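Local coordinates for stage III sporulation protein AB (Bacillus subtilis, PDB 6BS9) that is needed for spore formation and probably acts in a secretion system, the helical part crystallised being most of the protein, at residues 28-31 and 32-35; 34-37 and 38-41. All coordinates share one frame; numbering follows the deposited sequence.

Overall arrangement
Both contacts belong to helix 31-41, contact 1 at its start and contact 2 further along, and they share Ala34 and Ser35. Each is partly buried: the helix packs with one side on helix 2-26 and another on helix 46-58, while Gln37, Lys40 and Gln41 lie exposed. Contact 1 is a helix start led in by a loop, where the N-cap proline meets a histidine ring and two threonine methyls meet each other. Contact 2 is regular helix, with Ile38 and Ala39 against the neighbouring helices and Gln36 at the margin beside helix 46-58; Gln41 returns to a backbone carbonyl, whereas the bonds between the segments of contact 1 all run from backbone to backbone.

Contact 1 of 2, residues 28-31 and 32-35; sequences HTPL and HTAS
Pro30 meets the ring of His32 at the start of helix 31-41, where proline occupies the N-cap position after the loop that leaves helix 2-26. CB of Pro30 lies 3.6 Å from CD2 of His32 and nearly as close to NE2, an oblique approach. The histidine reaches back because its CG sits between the backbone N and the carbonyl carbon (chi1 71°), which swings the imidazole toward the proline that precedes the helix. On one face of the same ring stands OG1 of Thr33, 3.1 Å above the plane and shifted toward the rim, so proline carbon and threonine oxygen together border the imidazole. The two threonines meet through their methyls: each turns CG2 away from its own backbone N, and Thr29 CG2 comes to 4.1 Å from Thr33 CG2, the side chains crossing at about a right angle. Thr29 CG2 also rests 3.8 Å from Ala34 N. The first turn is closed by two backbone bonds, from Ala34 N to Pro30 O at 3.0 Å and from Ser35 N to Leu31 O at 2.9 Å. The side chain of Leu31 touches Ile24 of helix 2-26 and Leu57 of helix 46-58, and Ala34 sets its methyl against Leu20 and Glu23. The helix thus touches both helix 2-26 and helix 46-58 from its first residues. Ser35 OG is hydrogen-bonded to the backbone O of Phe50, while Ser35 CB packs 3.4 Å from Leu31 O.

Contact 2 of 2, residues 34-37 and 38-41; sequences ASQQ and IAKQ
With CG anti to its carbonyl carbon (chi1 -72°) and chi2 extended, Gln41 carries its amide back along the helix, where NE2 donates to Gln37 O at 3.1 Å. The N-H points almost straight at the oxygen (176°), which lies in the plane of the glutamine amide, yet the donor stands well above the carbonyl plane of Gln37. The backbone N of Gln41 bonds Ile38 O instead, one residue short of i to i+4. Ile38 places CG1 beside its own backbone N, and the branch runs back over the preceding turn until CD1 is 3.4 Å from Ala34 O. Ala34 O also accepts the N-H of Ile38 N at 3.1 Å, one of three successive i to i+4 bonds in this alpha-helical turn of an all-helical fold, with Ala39 N to Ser35 O and Lys40 N to Gln36 O. An alanine in place of Ile38 would probably open a gap against Ala16, Ser19 and Leu20 of helix 2-26. Ala39 CB touches Phe50 and Ser51 of helix 46-58. Gln36, bent at chi2, brings OE1 to 4.2 Å from Ala39 CB, while its NE2 makes a weak hydrogen bond to Ser54 OG.

Contact 1 of 2, residues 28-31 and 32-35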
ATOM      1  N   HIS A  28      -8.070 -16.812  -3.761  1.00 59.41           N
ATOM      2  CA  HIS A  28      -8.081 -17.962  -2.910  1.00 60.93           C
ATOM      3  C   HIS A  28      -6.768 -18.038  -2.142  1.00 53.51           C
ATOM      4  O   HIS A  28      -6.471 -18.974  -1.471  1.00 57.11           O
ATOM      5  CB  HIS A  28      -8.387 -19.131  -3.838  1.00 62.66           C
ATOM      6  CG  HIS A  28      -9.757 -19.036  -4.447  1.00 68.99           C
ATOM      7  ND1 HIS A  28     -10.002 -18.409  -5.657  1.00 69.50           N
ATOM      8  CD2 HIS A  28     -10.968 -19.404  -3.962  1.00 70.76           C
ATOM      9  CE1 HIS A  28     -11.304 -18.421  -5.901  1.00 72.51           C
ATOM     10  NE2 HIS A  28     -11.911 -19.018  -4.889  1.00 73.83           N
ATOM     11  N   THR A  29      -6.001 -16.984  -2.244  1.00 48.79           N
ATOM     12  CA  THR A  29      -4.746 -16.904  -1.579  1.00 48.37           C
ATOM     13  C   THR A  29      -4.951 -16.195  -0.193  1.00 44.73           C
ATOM     14  O   THR A  29      -5.528 -15.131  -0.122  1.00 44.29           O
ATOM     15  CB  THR A  29      -3.763 -16.215  -2.517  1.00 47.17           C
ATOM     16  OG1 THR A  29      -3.813 -16.904  -3.774  1.00 51.61           O
ATOM     17  CG2 THR A  29      -2.380 -16.290  -2.006  1.00 46.21           C
ATOM     18  N   PRO A  30      -4.501 -16.827   0.900  1.00 43.69           N
ATOM     19  CA  PRO A  30      -4.506 -16.075   2.175  1.00 39.42           C
ATOM     20  C   PRO A  30      -3.703 -14.786   2.077  1.00 38.53           C
ATOM     21  O   PRO A  30      -2.714 -14.693   1.351  1.00 37.01           O
ATOM     22  CB  PRO A  30      -3.867 -17.022   3.144  1.00 41.07           C
ATOM     23  CG  PRO A  30      -4.073 -18.389   2.544  1.00 41.95           C
ATOM     24  CD  PRO A  30      -3.942 -18.191   1.061  1.00 41.38           C
ATOM     25  N   LEU A  31      -4.238 -13.745   2.681  1.00 37.13           N
ATOM     26  CA  LEU A  31      -3.728 -12.397   2.530  1.00 39.12           C
ATOM     27  C   LEU A  31      -2.206 -12.391   2.917  1.00 37.01           C
ATOM     28  O   LEU A  31      -1.375 -11.685   2.293  1.00 37.21           O
ATOM     29  CB  LEU A  31      -4.618 -11.426   3.357  1.00 39.23           C
ATOM     30  CG  LEU A  31      -4.596  -9.934   3.105  1.00 42.67           C
ATOM     31  CD1 LEU A  31      -4.800  -9.647   1.628  1.00 46.69           C
ATOM     32  CD2 LEU A  31      -5.713  -9.259   3.890  1.00 45.20           C
ATOM     33  N   HIS A  32      -1.876 -13.126   3.961  1.00 33.43           N
ATOM     34  CA  HIS A  32      -0.482 -13.164   4.382  1.00 36.28           C
ATOM     35  C   HIS A  32       0.447 -13.738   3.312  1.00 37.06           C
ATOM     36  O   HIS A  32       1.513 -13.186   3.054  1.00 36.88           O
ATOM     37  CB  HIS A  32      -0.329 -13.890   5.728  1.00 38.16           C
ATOM     38  CG  HIS A  32      -0.535 -15.370   5.677  1.00 39.01           C
ATOM     39  ND1 HIS A  32       0.485 -16.265   5.436  1.00 41.18           N
ATOM     40  CD2 HIS A  32      -1.649 -16.111   5.888  1.00 41.10           C
ATOM     41  CE1 HIS A  32       0.008 -17.498   5.494  1.00 41.68           C
ATOM     42  NE2 HIS A  32      -1.291 -17.431   5.748  1.00 42.86           N
ATOM     43  N   THR A  33       0.014 -14.785   2.624  1.00 36.38           N
ATOM     44  CA  THR A  33       0.776 -15.325   1.531  1.00 35.57           C
ATOM     45  C   THR A  33       0.825 -14.345   0.336  1.00 34.90           C
ATOM     46  O   THR A  33       1.861 -14.117  -0.239  1.00 37.01           O
ATOM     47  CB  THR A  33       0.174 -16.657   1.128  1.00 40.13           C
ATOM     48  OG1 THR A  33       0.129 -17.514   2.297  1.00 40.86           O
ATOM     49  CG2 THR A  33       0.968 -17.341   0.024  1.00 39.13           C
ATOM     50  N   ALA A  34      -0.288 -13.733  -0.033  1.00 34.35           N
ATOM     51  CA  ALA A  34      -0.305 -12.780  -1.137  1.00 32.16           C
ATOM     52  C   ALA A  34       0.690 -11.631  -0.861  1.00 32.72           C
ATOM     53  O   ALA A  34       1.486 -11.235  -1.710  1.00 33.96           O
ATOM     54  CB  ALA A  34      -1.690 -12.230  -1.311  1.00 32.27           C
ATOM     55  N   SER A  35       0.682 -11.117   0.354  1.00 31.01           N
ATOM     56  CA  SER A  35       1.546 -10.006   0.694  1.00 30.32           C
ATOM     57  C   SER A  35       3.021 -10.451   0.663  1.00 31.59           C
ATOM     58  O   SER A  35       3.906  -9.687   0.213  1.00 28.85           O
ATOM     59  CB  SER A  35       1.180  -9.468   2.089  1.00 30.09           C
ATOM     60  OG  SER A  35       1.772  -8.226   2.307  1.00 28.28           O
TER

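Contact 2 of 2, residues 34-37 and 38-41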
ATOM      1  N   ALA A  34      -0.288 -13.733  -0.033  1.00 34.35           N
ATOM      2  CA  ALA A  34      -0.305 -12.780  -1.137  1.00 32.16           C
ATOM      3  C   ALA A  34       0.690 -11.631  -0.861  1.00 32.72           C
ATOM      4  O   ALA A  34       1.486 -11.235  -1.710  1.00 33.96           O
ATOM      5  CB  ALA A  34      -1.690 -12.230  -1.311  1.00 32.27           C
ATOM      6  N   SER A  35       0.682 -11.117   0.354  1.00 31.01           N
ATOM      7  CA  SER A  35       1.546 -10.006   0.694  1.00 30.32           C
ATOM      8  C   SER A  35       3.021 -10.451   0.663  1.00 31.59           C
ATOM      9  O   SER A  35       3.906  -9.687   0.213  1.00 28.85           O
ATOM     10  CB  SER A  35       1.180  -9.468   2.089  1.00 30.09           C
ATOM     11  OG  SER A  35       1.772  -8.226   2.307  1.00 28.28           O
ATOM     12  N   GLN A  36       3.295 -11.652   1.139  1.00 32.67           N
ATOM     13  CA  GLN A  36       4.668 -12.138   1.128  1.00 35.62           C
ATOM     14  C   GLN A  36       5.140 -12.316  -0.326  1.00 36.11           C
ATOM     15  O   GLN A  36       6.271 -11.960  -0.639  1.00 35.67           O
ATOM     16  CB  GLN A  36       4.827 -13.450   1.928  1.00 40.90           C
ATOM     17  CG  GLN A  36       6.326 -13.900   2.158  1.00 45.84           C
ATOM     18  CD  GLN A  36       7.246 -12.856   2.921  1.00 52.61           C
ATOM     19  OE1 GLN A  36       8.323 -12.512   2.437  1.00 59.75           O
ATOM     20  NE2 GLN A  36       6.804 -12.350   4.097  1.00 52.82           N
ATOM     21  N   GLN A  37       4.277 -12.812  -1.219  1.00 36.64           N
ATOM     22  CA  GLN A  37       4.643 -12.988  -2.635  1.00 37.24           C
ATOM     23  C   GLN A  37       4.978 -11.658  -3.305  1.00 34.61           C
ATOM     24  O   GLN A  37       5.930 -11.552  -4.067  1.00 34.96           O
ATOM     25  CB  GLN A  37       3.522 -13.650  -3.451  1.00 39.47           C
ATOM     26  CG  GLN A  37       3.186 -15.095  -3.122  1.00 41.93           C
ATOM     27  CD  GLN A  37       1.860 -15.561  -3.786  1.00 45.00           C
ATOM     28  OE1 GLN A  37       1.010 -14.767  -4.293  1.00 45.73           O
ATOM     29  NE2 GLN A  37       1.684 -16.847  -3.791  1.00 47.73           N
ATOM     30  N   ILE A  38       4.256 -10.625  -2.935  1.00 32.20           N
ATOM     31  CA  ILE A  38       4.578  -9.304  -3.408  1.00 32.34           C
ATOM     32  C   ILE A  38       5.851  -8.816  -2.823  1.00 31.64           C
ATOM     33  O   ILE A  38       6.707  -8.281  -3.550  1.00 32.57           O
ATOM     34  CB  ILE A  38       3.415  -8.319  -3.117  1.00 34.04           C
ATOM     35  CG1 ILE A  38       2.260  -8.694  -4.021  1.00 36.83           C
ATOM     36  CG2 ILE A  38       3.796  -6.878  -3.374  1.00 33.08           C
ATOM     37  CD1 ILE A  38       0.913  -8.322  -3.433  1.00 40.67           C
ATOM     38  N   ALA A  39       6.018  -8.952  -1.513  1.00 30.82           N
ATOM     39  CA  ALA A  39       7.283  -8.529  -0.882  1.00 32.10           C
ATOM     40  C   ALA A  39       8.546  -9.130  -1.611  1.00 34.35           C
ATOM     41  O   ALA A  39       9.499  -8.429  -1.843  1.00 34.78           O
ATOM     42  CB  ALA A  39       7.312  -8.913   0.556  1.00 31.96           C
ATOM     43  N   LYS A  40       8.485 -10.394  -2.018  1.00 37.21           N
ATOM     44  CA  LYS A  40       9.627 -11.070  -2.658  1.00 39.84           C
ATOM     45  C   LYS A  40      10.008 -10.437  -3.987  1.00 40.45           C
ATOM     46  O   LYS A  40      11.134 -10.478  -4.374  1.00 38.87           O
ATOM     47  CB  LYS A  40       9.354 -12.567  -2.859  1.00 43.69           C
ATOM     48  CG  LYS A  40       9.404 -13.384  -1.583  1.00 45.73           C
ATOM     49  CD  LYS A  40       9.067 -14.805  -1.883  1.00 51.69           C
ATOM     50  CE  LYS A  40       9.075 -15.640  -0.606  1.00 58.77           C
ATOM     51  NZ  LYS A  40       8.997 -17.112  -0.929  1.00 65.42           N
ATOM     52  N   GLN A  41       9.067  -9.766  -4.631  1.00 42.43           N
ATOM     53  CA  GLN A  41       9.298  -9.181  -5.934  1.00 40.49           C
ATOM     54  C   GLN A  41       9.728  -7.693  -5.910  1.00 40.02           C
ATOM     55  O   GLN A  41      10.740  -7.260  -6.547  1.00 39.04           O
ATOM     56  CB  GLN A  41       8.090  -9.495  -6.795  1.00 40.64           C
ATOM     57  CG  GLN A  41       8.064 -10.968  -7.172  1.00 43.27           C
ATOM     58  CD  GLN A  41       6.769 -11.326  -7.900  1.00 44.82           C
ATOM     59  OE1 GLN A  41       6.687 -11.318  -9.158  1.00 44.65           O
ATOM     60  NE2 GLN A  41       5.736 -11.605  -7.115  1.00 45.52           N
TER